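Local coordinates for effector protein Lem4 (lpg1101) (Legionella pneumophila subsp. pneumophila, PDB 6CGK) that acts as a membrane-associated protein tyrosine phosphatase of the haloacid dehalogenase superfamily, a translocated bacterial effector present here as its inactivated HAD domain, at residues 27-31 with 67-71; 80-84 with 192-196; 115-119 with 139-143. The protein carries 1 engineered substitution. All blocks are in the same frame, centred on the assembly; numbering follows the deposited sequence.

Interaction 1 (27-31 with 67-71); sequences TITGA and KIKIT
Two irregular segments meet largely through their backbones. Residues 27-31 lie in the loop after strand 19-23; residues 67-71 leave a 3-10 turn at Lys67-Ile68 and end at the N-cap of helix 72-82. Thr29 and Ile70 form a single antiparallel bridge as a non-hydrogen-bonded pair, with CA atoms 4.1 Å apart. The hydrogen bonds flanking it are Thr71 N to Ile28 O (3.1 Å) and Gly30 N to Lys69 O (3.3 Å). CA-H...O contacts add to it, Ile70 CA to Ile28 O at 3.5 Å and Thr29 CA to Lys69 O at 3.3 Å. Apolar contact is slight: Ile28 CG2 touches Ile70 CG2 at 3.8 Å, and Ala31 CB lies 3.8 Å from Lys67 CG. Among the polar side chains, Thr71 (chi1 p) caps Ala74 N, and a water joins its OG1 (2.6 Å) to Thr27 O (3.1 Å). Thr29 OG1 accepts from Gly26 N, and Lys67 NZ pairs with Glu35. Thr27 is the last residue of HAD motif I, whose Asp25 and engineered Asn23 bind magnesium. Both cross-segment hydrogen bonds are main-chain to main-chain, but position 30 leaves no room for a CB beside Lys67 O.

Interaction 2 (80-84 with 192-196); sequences DVNKL and FKEIL
This is an apolar helix-helix contact on one face of the parallel sheet, joining the C-terminal part of helix 72-82 and the residues after it to the middle of helix 188-198, well away from the magnesium site. Residues 80-82 are helical, and Leu84 N bonds to Val81 O at 2.9 Å; residues 192-196 are regular helix, with Leu196 N bonded to Phe192 O at 3.1 Å. The two segments run in the same general direction: the CA of Val81 is nearest that of Phe192 (7.6 Å), and the CA of Leu84 nearest that of Leu196 (9.5 Å). No hydrogen bond crosses between them.

Phe192, chi1 t, reaches across the gap and loses the most surface. Its CE1 lies 3.5 Å from Asp80 CB and 4.0 Å from Leu84 CD1, while Val81 CG2 meets the ring edge, 3.9 Å from CD1 of Phe192. The acid of Asp80 thus contributes its methylene to the contact. Ile195, one turn further on, directs its CB toward the other segment; its CD1 is 3.7 Å from Val81 CG2, and its CG2 is 3.9 Å from Leu84 CD1. Leu84 (m, t) places CD1 among three side chains, the third being Leu196, whose CD2 is 4.2 Å away.

Beneath the pair, Val81 rests on Ile90 of strand 89-93 and Ile195 on Val88 and Phe149, so the contact continues into the hydrophobic layer over the strands. Helix 72-82 lies in the crossover from strand 19-23 to strand 89-93, whereas helix 188-198 follows strand 176-180. Such side-by-side helices covering a parallel sheet are typical of the three-layered Rossmann-like core of HAD phosphatases.

Interaction 3 (115-119 with 139-143); sequences IIIYP and HEEKP
In the Rossmann-like core of this HAD domain, strand 116-118 forms one edge of the parallel sheet, and helix 132-140 lies in the connection that leads from it to strand 150-154. The contact joins the two through His139, Tyr118 and Ile116, and their closest CA atoms, those of Tyr118 and His139, are 9.6 Å apart, so side chains do all the bridging.

His139, in the C-terminal part of helix 132-140, takes chi1 t and chi2 74°, which sends its imidazole toward the strand. ND1 of His139 and OH of Tyr118 form a short hydrogen bond of 2.6 Å, in which either group could be the donor. Tyr118 has chi1 m; its ring and the imidazole sit obliquely, with centroids 5.6 Å apart and planes at 68°, and the hydroxyl lies at the edge of the histidine ring. Both residues also rest on Val91 of strand 89-93.

Ile116 (m, t) is two residues before Tyr118 in an extended backbone, so both point toward the helix while Ile117 faces the other way, onto helix 98-107. CD1 of Ile116 approaches the edge of the imidazole, 3.5 Å from CE1 of His139. The strand itself is held in the sheet by backbone bonds to Ile90, Ile92 and Ser94.

Three residues on, Lys142 N bonds to His139 O at 3.1 Å, and the lysine extends back toward the strand, where its NZ also pairs with Glu144. CD of Lys142 comes within 4.0 Å of Tyr118 OH, and one water lies 2.7 Å from Tyr118 OH and accepts a weak, 3.2 Å bond from Lys142 NZ.

How the interactions relate
Helix 72-82 ties the first two contacts together: interaction 1 ends at its N-cap and interaction 2 involves its C-terminal part, their centres being about 20 Å apart. Interaction 1 closes before the others open along the chain, while both segments of interaction 3 fall between those of interaction 2. Interactions 2 and 3 touch, Asn82 OD1 lying 3.8 Å from Ile115 CG1, with centres about 19 Å apart. Interactions 1 and 3, about 23 Å apart between centres, lie on opposite sides of the chain's centre. Together they join a loop near the magnesium site to the lead-in of helix 72-82, two helices on one face of the sheet, and helix 132-140 to the edge strand 116-118.

Interaction 1 (27-31 with 67-71)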
ATOM      1  N   THR A  27       4.481   4.924   5.781  1.00 29.66           N
ATOM      2  CA  THR A  27       3.666   3.827   6.269  1.00 28.05           C
ATOM      3  C   THR A  27       4.370   2.505   6.005  1.00 28.75           C
ATOM      4  O   THR A  27       4.780   1.817   6.942  1.00 31.28           O
ATOM      5  CB  THR A  27       2.292   3.861   5.592  1.00 27.65           C
ATOM      6  OG1 THR A  27       1.677   5.121   5.871  1.00 31.13           O
ATOM      7  CG2 THR A  27       1.403   2.766   6.113  1.00 30.24           C
ATOM      8  N   ILE A  28       4.555   2.164   4.731  1.00 28.70           N
ATOM      9  CA  ILE A  28       5.397   1.029   4.370  1.00 28.08           C
ATOM     10  C   ILE A  28       6.886   1.365   4.524  1.00 28.63           C
ATOM     11  O   ILE A  28       7.672   0.489   4.893  1.00 30.03           O
ATOM     12  CB  ILE A  28       5.039   0.568   2.950  1.00 24.25           C
ATOM     13  CG1 ILE A  28       3.665  -0.130   2.977  1.00 24.83           C
ATOM     14  CG2 ILE A  28       6.098  -0.382   2.372  1.00 27.31           C
ATOM     15  CD1 ILE A  28       2.985  -0.177   1.639  1.00 24.66           C
ATOM     16  N   THR A  29       7.300   2.622   4.278  1.00 27.31           N
ATOM     17  CA  THR A  29       8.678   3.036   4.513  1.00 32.58           C
ATOM     18  C   THR A  29       8.784   3.809   5.821  1.00 32.98           C
ATOM     19  O   THR A  29       7.790   4.097   6.490  1.00 34.24           O
ATOM     20  CB  THR A  29       9.211   3.916   3.378  1.00 32.22           C
ATOM     21  OG1 THR A  29       8.605   5.223   3.467  1.00 30.55           O
ATOM     22  CG2 THR A  29       8.906   3.333   2.027  1.00 30.57           C
ATOM     23  N   GLY A  30      10.017   4.188   6.168  1.00 29.76           N
ATOM     24  CA  GLY A  30      10.234   4.955   7.373  1.00 34.28           C
ATOM     25  C   GLY A  30      10.299   6.456   7.188  1.00 37.21           C
ATOM     26  O   GLY A  30      10.762   7.156   8.095  1.00 38.31           O
ATOM     27  N   ALA A  31       9.861   6.982   6.045  1.00 32.33           N
ATOM     28  CA  ALA A  31      10.022   8.406   5.759  1.00 38.29           C
ATOM     29  C   ALA A  31       8.759   8.975   5.130  1.00 37.23           C
ATOM     30  O   ALA A  31       8.286   8.456   4.111  1.00 34.98           O
ATOM     31  CB  ALA A  31      11.201   8.647   4.824  1.00 35.68           C
ATOM     32  N   LYS A  67      15.886   5.437   6.903  1.00 38.81           N
ATOM     33  CA  LYS A  67      14.510   5.922   7.000  1.00 36.88           C
ATOM     34  C   LYS A  67      13.769   5.763   5.687  1.00 35.37           C
ATOM     35  O   LYS A  67      12.538   5.614   5.681  1.00 37.19           O
ATOM     36  CB  LYS A  67      14.477   7.395   7.424  1.00 43.12           C
ATOM     37  CG  LYS A  67      14.752   8.373   6.272  1.00 50.69           C
ATOM     38  CD  LYS A  67      14.674   9.865   6.679  1.00 61.02           C
ATOM     39  CE  LYS A  67      14.919  10.793   5.460  1.00 60.75           C
ATOM     40  NZ  LYS A  67      14.809  12.266   5.733  1.00 61.21           N
ATOM     41  N   ILE A  68      14.475   5.818   4.556  1.00 31.81           N
ATOM     42  CA  ILE A  68      13.739   5.747   3.296  1.00 31.35           C
ATOM     43  C   ILE A  68      13.366   4.329   2.909  1.00 35.58           C
ATOM     44  O   ILE A  68      12.553   4.146   1.996  1.00 30.04           O
ATOM     45  CB  ILE A  68      14.506   6.384   2.123  1.00 32.81           C
ATOM     46  CG1 ILE A  68      15.647   5.488   1.670  1.00 36.16           C
ATOM     47  CG2 ILE A  68      14.983   7.769   2.503  1.00 33.32           C
ATOM     48  CD1 ILE A  68      15.909   5.580   0.184  1.00 37.47           C
ATOM     49  N   LYS A  69      13.930   3.316   3.568  1.00 33.81           N
ATOM     50  CA  LYS A  69      13.660   1.947   3.135  1.00 29.50           C
ATOM     51  C   LYS A  69      12.310   1.430   3.634  1.00 31.14           C
ATOM     52  O   LYS A  69      11.760   1.890   4.634  1.00 34.04           O
ATOM     53  CB  LYS A  69      14.765   1.019   3.621  1.00 32.29           C
ATOM     54  CG  LYS A  69      16.164   1.462   3.167  1.00 30.29           C
ATOM     55  CD  LYS A  69      17.274   0.586   3.741  1.00 37.20           C
ATOM     56  CE  LYS A  69      18.656   1.026   3.240  1.00 37.86           C
ATOM     57  NZ  LYS A  69      19.692   0.023   3.674  1.00 44.20           N
ATOM     58  N   ILE A  70      11.794   0.427   2.922  1.00 27.45           N
ATOM     59  CA  ILE A  70      10.693  -0.382   3.444  1.00 28.56           C
ATOM     60  C   ILE A  70      11.130  -0.968   4.783  1.00 31.70           C
ATOM     61  O   ILE A  70      12.274  -1.427   4.933  1.00 31.39           O
ATOM     62  CB  ILE A  70      10.319  -1.468   2.425  1.00 29.16           C
ATOM     63  CG1 ILE A  70       9.829  -0.800   1.140  1.00 27.32           C
ATOM     64  CG2 ILE A  70       9.261  -2.394   2.985  1.00 26.58           C
ATOM     65  CD1 ILE A  70       9.240  -1.707   0.121  1.00 26.66           C
ATOM     66  N   THR A  71      10.270  -0.857   5.792  1.00 31.03           N
ATOM     67  CA  THR A  71      10.738  -1.288   7.094  1.00 33.67           C
ATOM     68  C   THR A  71      10.692  -2.800   7.146  1.00 38.71           C
ATOM     69  O   THR A  71       9.954  -3.440   6.399  1.00 38.39           O
ATOM     70  CB  THR A  71       9.899  -0.718   8.238  1.00 31.64           C
ATOM     71  OG1 THR A  71       8.627  -1.365   8.254  1.00 33.50           O
ATOM     72  CG2 THR A  71       9.726   0.796   8.094  1.00 37.54           C
TER
HETATM   73  O   HOH W   1       6.564   0.094   8.828  1.00 49.03           O

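Interaction 2 (80-84 with 192-196)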
ATOM      1  N   ASP A  80       3.566 -11.726   4.023  1.00 40.25           N
ATOM      2  CA  ASP A  80       2.578 -12.608   4.643  1.00 41.90           C
ATOM      3  C   ASP A  80       1.203 -12.423   4.019  1.00 35.78           C
ATOM      4  O   ASP A  80       0.490 -13.411   3.769  1.00 40.38           O
ATOM      5  CB  ASP A  80       2.484 -12.359   6.150  1.00 40.48           C
ATOM      6  CG  ASP A  80       3.683 -12.891   6.925  1.00 49.98           C
ATOM      7  OD1 ASP A  80       4.422 -13.788   6.434  1.00 51.52           O
ATOM      8  OD2 ASP A  80       3.873 -12.398   8.058  1.00 55.79           O
ATOM      9  N   VAL A  81       0.781 -11.169   3.817  1.00 34.53           N
ATOM     10  CA  VAL A  81      -0.562 -10.923   3.287  1.00 31.22           C
ATOM     11  C   VAL A  81      -0.639 -11.343   1.822  1.00 31.42           C
ATOM     12  O   VAL A  81      -1.688 -11.792   1.359  1.00 32.71           O
ATOM     13  CB  VAL A  81      -0.961  -9.440   3.478  1.00 35.88           C
ATOM     14  CG1 VAL A  81      -2.316  -9.154   2.807  1.00 34.10           C
ATOM     15  CG2 VAL A  81      -1.050  -9.096   4.953  1.00 35.85           C
ATOM     16  N   ASN A  82       0.463 -11.219   1.067  1.00 34.15           N
ATOM     17  CA  ASN A  82       0.490 -11.754  -0.298  1.00 32.11           C
ATOM     18  C   ASN A  82       0.074 -13.217  -0.330  1.00 36.32           C
ATOM     19  O   ASN A  82      -0.570 -13.674  -1.287  1.00 38.24           O
ATOM     20  CB  ASN A  82       1.897 -11.627  -0.896  1.00 34.95           C
ATOM     21  CG  ASN A  82       2.136 -10.299  -1.604  1.00 33.41           C
ATOM     22  OD1 ASN A  82       1.204  -9.567  -1.977  1.00 32.96           O
ATOM     23  ND2 ASN A  82       3.418  -9.973  -1.789  1.00 33.44           N
ATOM     24  N   LYS A  83       0.465 -13.988   0.689  1.00 44.23           N
ATOM     25  CA  LYS A  83       0.123 -15.407   0.691  1.00 40.56           C
ATOM     26  C   LYS A  83      -1.369 -15.630   0.934  1.00 39.44           C
ATOM     27  O   LYS A  83      -1.872 -16.710   0.620  1.00 41.68           O
ATOM     28  CB  LYS A  83       0.952 -16.169   1.734  1.00 46.11           C
ATOM     29  CG  LYS A  83       2.488 -16.171   1.479  1.00 45.79           C
ATOM     30  CD  LYS A  83       3.282 -16.708   2.695  1.00 50.96           C
ATOM     31  CE  LYS A  83       4.785 -16.855   2.453  1.00 57.39           C
ATOM     32  NZ  LYS A  83       5.542 -15.578   2.727  1.00 66.13           N
ATOM     33  N   LEU A  84      -2.080 -14.635   1.474  1.00 35.28           N
ATOM     34  CA  LEU A  84      -3.522 -14.757   1.658  1.00 39.33           C
ATOM     35  C   LEU A  84      -4.306 -14.411   0.404  1.00 43.57           C
ATOM     36  O   LEU A  84      -5.538 -14.467   0.435  1.00 43.89           O
ATOM     37  CB  LEU A  84      -4.001 -13.858   2.798  1.00 40.29           C
ATOM     38  CG  LEU A  84      -3.356 -14.055   4.169  1.00 41.37           C
ATOM     39  CD1 LEU A  84      -3.929 -13.001   5.115  1.00 40.08           C
ATOM     40  CD2 LEU A  84      -3.601 -15.466   4.688  1.00 44.83           C
ATOM     41  N   PHE A 192      -1.782  -8.084  11.161  1.00 39.89           N
ATOM     42  CA  PHE A 192      -1.956  -9.409  10.586  1.00 38.63           C
ATOM     43  C   PHE A 192      -2.931 -10.216  11.419  1.00 41.66           C
ATOM     44  O   PHE A 192      -3.800 -10.915  10.879  1.00 46.36           O
ATOM     45  CB  PHE A 192      -0.609 -10.124  10.478  1.00 39.80           C
ATOM     46  CG  PHE A 192      -0.651 -11.330   9.603  1.00 40.91           C
ATOM     47  CD1 PHE A 192      -0.718 -11.199   8.228  1.00 48.62           C
ATOM     48  CD2 PHE A 192      -0.648 -12.603  10.150  1.00 42.51           C
ATOM     49  CE1 PHE A 192      -0.780 -12.316   7.414  1.00 42.67           C
ATOM     50  CE2 PHE A 192      -0.701 -13.713   9.337  1.00 42.42           C
ATOM     51  CZ  PHE A 192      -0.758 -13.560   7.966  1.00 40.78           C
ATOM     52  N   LYS A 193      -2.819 -10.119  12.742  1.00 42.14           N
ATOM     53  CA  LYS A 193      -3.787 -10.791  13.591  1.00 47.62           C
ATOM     54  C   LYS A 193      -5.195 -10.273  13.312  1.00 49.12           C
ATOM     55  O   LYS A 193      -6.153 -11.052  13.278  1.00 47.65           O
ATOM     56  CB  LYS A 193      -3.400 -10.613  15.061  1.00 46.74           C
ATOM     57  CG  LYS A 193      -4.374 -11.259  16.018  1.00 54.22           C
ATOM     58  CD  LYS A 193      -4.012 -10.971  17.454  1.00 58.80           C
ATOM     59  CE  LYS A 193      -2.648 -11.520  17.806  1.00 60.68           C
ATOM     60  NZ  LYS A 193      -2.623 -11.827  19.260  1.00 65.96           N
ATOM     61  N   GLU A 194      -5.332  -8.962  13.069  1.00 44.90           N
ATOM     62  CA  GLU A 194      -6.648  -8.385  12.792  1.00 42.32           C
ATOM     63  C   GLU A 194      -7.238  -8.934  11.495  1.00 39.41           C
ATOM     64  O   GLU A 194      -8.437  -9.236  11.431  1.00 43.96           O
ATOM     65  CB  GLU A 194      -6.562  -6.853  12.726  1.00 43.29           C
ATOM     66  CG  GLU A 194      -6.181  -6.141  14.035  1.00 48.09           C
ATOM     67  CD  GLU A 194      -6.174  -4.604  13.907  1.00 58.20           C
ATOM     68  OE1 GLU A 194      -6.089  -4.083  12.765  1.00 45.54           O
ATOM     69  OE2 GLU A 194      -6.250  -3.918  14.955  1.00 62.34           O
ATOM     70  N   ILE A 195      -6.422  -9.061  10.445  1.00 37.93           N
ATOM     71  CA  ILE A 195      -6.911  -9.694   9.219  1.00 37.53           C
ATOM     72  C   ILE A 195      -7.440 -11.092   9.523  1.00 42.13           C
ATOM     73  O   ILE A 195      -8.589 -11.424   9.215  1.00 39.51           O
ATOM     74  CB  ILE A 195      -5.810  -9.749   8.151  1.00 36.06           C
ATOM     75  CG1 ILE A 195      -5.428  -8.346   7.695  1.00 34.63           C
ATOM     76  CG2 ILE A 195      -6.276 -10.580   6.975  1.00 41.02           C
ATOM     77  CD1 ILE A 195      -4.149  -8.320   6.856  1.00 34.97           C
ATOM     78  N   LEU A 196      -6.606 -11.934  10.137  1.00 43.26           N
ATOM     79  CA  LEU A 196      -6.999 -13.324  10.361  1.00 42.03           C
ATOM     80  C   LEU A 196      -8.215 -13.423  11.272  1.00 43.72           C
ATOM     81  O   LEU A 196      -9.058 -14.315  11.103  1.00 46.52           O
ATOM     82  CB  LEU A 196      -5.832 -14.113  10.963  1.00 51.12           C
ATOM     83  CG  LEU A 196      -4.592 -14.327  10.098  1.00 50.82           C
ATOM     84  CD1 LEU A 196      -3.658 -15.311  10.791  1.00 47.69           C
ATOM     85  CD2 LEU A 196      -4.978 -14.843   8.728  1.00 51.32           C
TER

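Interaction 3 (115-119 with 139-143)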
ATOM      1  N   ILE A 115      -0.580  -6.862  -6.192  1.00 28.37           N
ATOM      2  CA  ILE A 115      -0.845  -5.625  -5.465  1.00 29.13           C
ATOM      3  C   ILE A 115      -1.279  -4.564  -6.460  1.00 26.45           C
ATOM      4  O   ILE A 115      -0.610  -4.345  -7.482  1.00 30.96           O
ATOM      5  CB  ILE A 115       0.409  -5.172  -4.691  1.00 27.20           C
ATOM      6  CG1 ILE A 115       0.777  -6.219  -3.643  1.00 30.34           C
ATOM      7  CG2 ILE A 115       0.181  -3.758  -4.073  1.00 23.85           C
ATOM      8  CD1 ILE A 115       2.124  -5.938  -2.939  1.00 28.85           C
ATOM      9  N   ILE A 116      -2.387  -3.877  -6.153  1.00 23.70           N
ATOM     10  CA  ILE A 116      -2.853  -2.759  -6.961  1.00 22.26           C
ATOM     11  C   ILE A 116      -2.223  -1.476  -6.439  1.00 26.16           C
ATOM     12  O   ILE A 116      -2.266  -1.198  -5.236  1.00 30.32           O
ATOM     13  CB  ILE A 116      -4.386  -2.670  -6.924  1.00 24.99           C
ATOM     14  CG1 ILE A 116      -4.988  -3.927  -7.545  1.00 30.67           C
ATOM     15  CG2 ILE A 116      -4.851  -1.394  -7.639  1.00 29.59           C
ATOM     16  CD1 ILE A 116      -6.457  -3.818  -7.756  1.00 40.52           C
ATOM     17  N   ILE A 117      -1.620  -0.707  -7.336  1.00 26.56           N
ATOM     18  CA  ILE A 117      -0.938   0.531  -6.976  1.00 21.80           C
ATOM     19  C   ILE A 117      -1.677   1.687  -7.635  1.00 27.47           C
ATOM     20  O   ILE A 117      -1.787   1.739  -8.869  1.00 25.08           O
ATOM     21  CB  ILE A 117       0.540   0.518  -7.401  1.00 24.09           C
ATOM     22  CG1 ILE A 117       1.297  -0.602  -6.687  1.00 26.68           C
ATOM     23  CG2 ILE A 117       1.153   1.897  -7.130  1.00 23.85           C
ATOM     24  CD1 ILE A 117       2.712  -0.811  -7.262  1.00 26.65           C
ATOM     25  N   TYR A 118      -2.162   2.621  -6.817  1.00 24.51           N
ATOM     26  CA  TYR A 118      -2.764   3.864  -7.316  1.00 22.25           C
ATOM     27  C   TYR A 118      -1.805   4.992  -7.002  1.00 25.60           C
ATOM     28  O   TYR A 118      -1.740   5.455  -5.849  1.00 26.63           O
ATOM     29  CB  TYR A 118      -4.129   4.128  -6.678  1.00 23.33           C
ATOM     30  CG  TYR A 118      -5.182   3.146  -7.105  1.00 23.57           C
ATOM     31  CD1 TYR A 118      -5.502   2.966  -8.450  1.00 28.50           C
ATOM     32  CD2 TYR A 118      -5.861   2.402  -6.160  1.00 27.76           C
ATOM     33  CE1 TYR A 118      -6.534   2.026  -8.836  1.00 30.76           C
ATOM     34  CE2 TYR A 118      -6.880   1.507  -6.534  1.00 27.22           C
ATOM     35  CZ  TYR A 118      -7.195   1.326  -7.864  1.00 33.63           C
ATOM     36  OH  TYR A 118      -8.202   0.408  -8.202  1.00 33.21           O
ATOM     37  N   PRO A 119      -1.025   5.446  -7.982  1.00 27.56           N
ATOM     38  CA  PRO A 119       0.111   6.338  -7.707  1.00 26.21           C
ATOM     39  C   PRO A 119      -0.091   7.749  -8.243  1.00 27.16           C
ATOM     40  O   PRO A 119      -1.177   8.069  -8.758  1.00 29.09           O
ATOM     41  CB  PRO A 119       1.249   5.637  -8.447  1.00 29.25           C
ATOM     42  CG  PRO A 119       0.536   5.225  -9.761  1.00 28.41           C
ATOM     43  CD  PRO A 119      -0.932   4.863  -9.332  1.00 28.98           C
ATOM     44  N   HIS A 139     -12.154   2.570  -6.274  1.00 29.10           N
ATOM     45  CA  HIS A 139     -11.865   1.153  -6.093  1.00 29.22           C
ATOM     46  C   HIS A 139     -13.082   0.406  -5.576  1.00 33.22           C
ATOM     47  O   HIS A 139     -13.401  -0.684  -6.072  1.00 33.15           O
ATOM     48  CB  HIS A 139     -10.695   0.929  -5.150  1.00 27.08           C
ATOM     49  CG  HIS A 139     -10.161  -0.462  -5.241  1.00 28.57           C
ATOM     50  ND1 HIS A 139      -9.409  -0.886  -6.316  1.00 28.52           N
ATOM     51  CD2 HIS A 139     -10.372  -1.554  -4.474  1.00 30.99           C
ATOM     52  CE1 HIS A 139      -9.136  -2.171  -6.177  1.00 30.42           C
ATOM     53  NE2 HIS A 139      -9.716  -2.602  -5.072  1.00 27.73           N
ATOM     54  N   GLU A 140     -13.777   0.964  -4.579  1.00 28.83           N
ATOM     55  CA  GLU A 140     -14.957   0.273  -4.048  1.00 27.16           C
ATOM     56  C   GLU A 140     -16.033   0.100  -5.107  1.00 30.94           C
ATOM     57  O   GLU A 140     -16.831  -0.849  -5.041  1.00 32.48           O
ATOM     58  CB  GLU A 140     -15.515   1.032  -2.839  1.00 25.71           C
ATOM     59  CG  GLU A 140     -14.563   1.015  -1.628  1.00 29.20           C
ATOM     60  CD  GLU A 140     -14.336  -0.403  -1.069  1.00 31.55           C
ATOM     61  OE1 GLU A 140     -15.237  -1.275  -1.182  1.00 31.86           O
ATOM     62  OE2 GLU A 140     -13.251  -0.639  -0.501  1.00 28.96           O
ATOM     63  N   GLU A 141     -16.072   0.986  -6.092  1.00 33.60           N
ATOM     64  CA  GLU A 141     -17.113   0.917  -7.108  1.00 34.44           C
ATOM     65  C   GLU A 141     -16.811  -0.091  -8.209  1.00 39.06           C
ATOM     66  O   GLU A 141     -17.690  -0.349  -9.036  1.00 41.48           O
ATOM     67  CB  GLU A 141     -17.349   2.307  -7.698  1.00 37.26           C
ATOM     68  CG  GLU A 141     -18.099   3.203  -6.740  1.00 39.35           C
ATOM     69  CD  GLU A 141     -18.282   4.621  -7.261  1.00 55.27           C
ATOM     70  OE1 GLU A 141     -17.823   4.910  -8.382  1.00 60.82           O
ATOM     71  OE2 GLU A 141     -18.871   5.446  -6.536  1.00 56.32           O
ATOM     72  N   LYS A 142     -15.617  -0.682  -8.225  1.00 37.65           N
ATOM     73  CA  LYS A 142     -15.341  -1.755  -9.174  1.00 31.32           C
ATOM     74  C   LYS A 142     -16.332  -2.898  -8.945  1.00 34.79           C
ATOM     75  O   LYS A 142     -16.686  -3.191  -7.798  1.00 37.26           O
ATOM     76  CB  LYS A 142     -13.901  -2.248  -9.025  1.00 34.37           C
ATOM     77  CG  LYS A 142     -12.858  -1.180  -9.373  1.00 40.87           C
ATOM     78  CD  LYS A 142     -11.440  -1.740  -9.195  1.00 44.31           C
ATOM     79  CE  LYS A 142     -10.755  -1.934 -10.534  1.00 52.65           C
ATOM     80  NZ  LYS A 142      -9.905  -3.154 -10.503  1.00 62.21           N
ATOM     81  N   PRO A 143     -16.811  -3.554 -10.004  1.00 40.29           N
ATOM     82  CA  PRO A 143     -17.892  -4.534  -9.821  1.00 40.51           C
ATOM     83  C   PRO A 143     -17.498  -5.769  -9.019  1.00 35.18           C
ATOM     84  O   PRO A 143     -18.395  -6.467  -8.514  1.00 39.39           O
ATOM     85  CB  PRO A 143     -18.275  -4.903 -11.262  1.00 45.77           C
ATOM     86  CG  PRO A 143     -17.025  -4.717 -12.023  1.00 47.52           C
ATOM     87  CD  PRO A 143     -16.344  -3.518 -11.398  1.00 46.77           C
TER
HETATM   88  O   HOH W   2      -7.594  -0.878 -10.542  1.00 73.84           O